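Local coordinates for protein HD superfamily hydrolase (Clostridium acetobutylicum ATCC 824, PDB 3CCG) that probably hydrolyses diadenosine tetraphosphate symmetrically to two ADP, using a pair of iron ions held in an HD-domain active site, at residues A[70-75]-A[89-94]. Numbering follows the deposited sequence.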
loop_
_atom_site.group_PDB
_atom_site.type_symbol
_atom_site.label_atom_id
_atom_site.label_comp_id
_atom_site.label_asym_id
_atom_site.label_seq_id
_atom_site.Cartn_x
_atom_site.Cartn_y
_atom_site.Cartn_z
ATOM N N GLU A 70 19.128 -16.797 9.356
ATOM C CA GLU A 70 18.839 -16.553 10.760
ATOM C C GLU A 70 17.393 -16.875 11.076
ATOM O O GLU A 70 16.947 -16.733 12.221
ATOM C CB GLU A 70 19.204 -15.099 11.142
ATOM C CG GLU A 70 20.648 -14.862 11.091
ATOM C CD GLU A 70 21.385 -15.882 11.887
ATOM O OE1 GLU A 70 20.914 -16.143 13.019
ATOM O OE2 GLU A 70 22.382 -16.443 11.379
ATOM N N GLY A 71 16.611 -17.336 10.114
ATOM C CA GLY A 71 15.276 -17.818 10.390
ATOM C C GLY A 71 14.115 -16.961 9.991
ATOM O O GLY A 71 12.952 -17.325 10.228
ATOM N N TYR A 72 14.397 -15.793 9.397
ATOM C CA TYR A 72 13.304 -14.949 8.942
ATOM C C TYR A 72 12.737 -15.440 7.632
ATOM O O TYR A 72 13.459 -15.765 6.715
ATOM C CB TYR A 72 13.762 -13.461 8.824
ATOM C CG TYR A 72 13.983 -12.853 10.173
ATOM C CD1 TYR A 72 15.188 -12.987 10.849
ATOM C CD2 TYR A 72 12.938 -12.189 10.785
ATOM C CE1 TYR A 72 15.339 -12.407 12.116
ATOM C CE2 TYR A 72 13.083 -11.642 12.028
ATOM C CZ TYR A 72 14.242 -11.777 12.677
ATOM O OH TYR A 72 14.334 -11.162 13.925
ATOM N N GLU A 73 11.427 -15.510 7.586
ATOM C CA GLU A 73 10.725 -15.908 6.362
ATOM C C GLU A 73 10.521 -14.669 5.487
ATOM O O GLU A 73 9.949 -13.641 5.915
ATOM C CB GLU A 73 9.374 -16.549 6.714
ATOM N N LEU A 74 11.080 -14.720 4.295
ATOM C CA LEU A 74 10.906 -13.636 3.360
ATOM C C LEU A 74 10.071 -14.119 2.182
ATOM O O LEU A 74 10.307 -15.186 1.614
ATOM C CB LEU A 74 12.245 -13.128 2.827
ATOM C CG LEU A 74 13.267 -12.666 3.865
ATOM C CD1 LEU A 74 14.540 -12.305 3.152
ATOM C CD2 LEU A 74 12.728 -11.516 4.680
ATOM N N GLY A 75 9.117 -13.285 1.820
ATOM C CA GLY A 75 8.278 -13.506 0.653
ATOM C C GLY A 75 8.823 -12.845 -0.578
ATOM O O GLY A 75 9.735 -12.035 -0.525
ATOM N N ALA A 89 18.626 -6.973 8.071
ATOM C CA ALA A 89 19.984 -7.565 8.101
ATOM C C ALA A 89 20.795 -6.813 9.164
ATOM O O ALA A 89 21.526 -7.412 9.908
ATOM C CB ALA A 89 20.703 -7.571 6.723
ATOM N N GLY A 90 20.587 -5.501 9.254
ATOM C CA GLY A 90 21.271 -4.697 10.265
ATOM C C GLY A 90 20.872 -5.067 11.673
ATOM O O GLY A 90 21.714 -5.075 12.568
ATOM N N ARG A 91 19.593 -5.368 11.870
ATOM C CA ARG A 91 19.147 -5.864 13.183
ATOM C C ARG A 91 19.882 -7.134 13.530
ATOM O O ARG A 91 20.386 -7.319 14.668
ATOM C CB ARG A 91 17.658 -6.098 13.174
ATOM C CG ARG A 91 17.106 -6.822 14.375
ATOM C CD ARG A 91 15.670 -7.367 14.229
ATOM N NE ARG A 91 15.360 -8.062 15.459
ATOM C CZ ARG A 91 14.527 -7.645 16.385
ATOM N NH1 ARG A 91 13.803 -6.572 16.188
ATOM N NH2 ARG A 91 14.371 -8.382 17.480
ATOM N N ILE A 92 19.995 -8.023 12.560
ATOM C CA ILE A 92 20.674 -9.306 12.778
ATOM C C ILE A 92 22.146 -9.118 13.100
ATOM O O ILE A 92 22.705 -9.759 14.023
ATOM C CB ILE A 92 20.469 -10.231 11.571
ATOM C CG1 ILE A 92 19.033 -10.652 11.505
ATOM C CG2 ILE A 92 21.358 -11.480 11.682
ATOM C CD1 ILE A 92 18.679 -11.376 10.136
ATOM N N LEU A 93 22.825 -8.252 12.359
ATOM C CA LEU A 93 24.229 -8.004 12.645
ATOM C C LEU A 93 24.368 -7.331 14.031
ATOM O O LEU A 93 25.261 -7.631 14.816
ATOM C CB LEU A 93 24.906 -7.118 11.589
ATOM C CG LEU A 93 24.958 -7.699 10.190
ATOM C CD1 LEU A 93 25.642 -6.717 9.256
ATOM C CD2 LEU A 93 25.650 -9.038 10.176
ATOM N N ALA A 94 23.517 -6.363 14.322
ATOM C CA ALA A 94 23.577 -5.649 15.613
ATOM C C ALA A 94 23.452 -6.667 16.771
ATOM O O ALA A 94 24.177 -6.587 17.762
ATOM C CB ALA A 94 22.465 -4.640 15.670
#
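Ile92, on helix 87-98 of the HD domain, meets both Glu70 and Tyr72, which flank the glycine turn closing helix 60-69: a worked example of a Schellman motif whose neighbours pack on the next long helix. Gly71 makes the turn with a positive phi of 106°, a conformation suited to glycine.

The apolar part of the contact divides between two branches of Ile92. Its CG2 methyl lies 3.5 Å from Glu70 CG, so the acidic residue contributes its aliphatic stem. The CD1 methyl is shared, standing 3.9 Å from Glu70 CB and 3.9 Å from Tyr72 CD1. With CG1 anti to the carbonyl carbon and the chain running straight on from there (chi2 169°), CD1 reaches both Glu70 and Tyr72, and it meets the tyrosine ring obliquely, nearest CD1 and CE1. Ile92 also touches Ile66 of helix 60-69, so that helix and the loop after it both border this isoleucine.

The polar part is looser, and no hydrogen bond joins the two segments. Arg91 extends from CG to NE and crosses Tyr72 at about a right angle, its guanidinium plane turned 59° from the ring. On helix 103-110, NH1 hydrogen-bonds Asn107 OD1 and forms a salt bridge with Glu110 OE1; this probably fixes the group beside the phenol. The arginine side chain comes within about 8 Å of that of the iron ligand His112. Toward the loop, the approach is simple van der Waals contact, Tyr72 OH resting 3.6 Å from Arg91 NE and 4.0 Å from Arg91 CD.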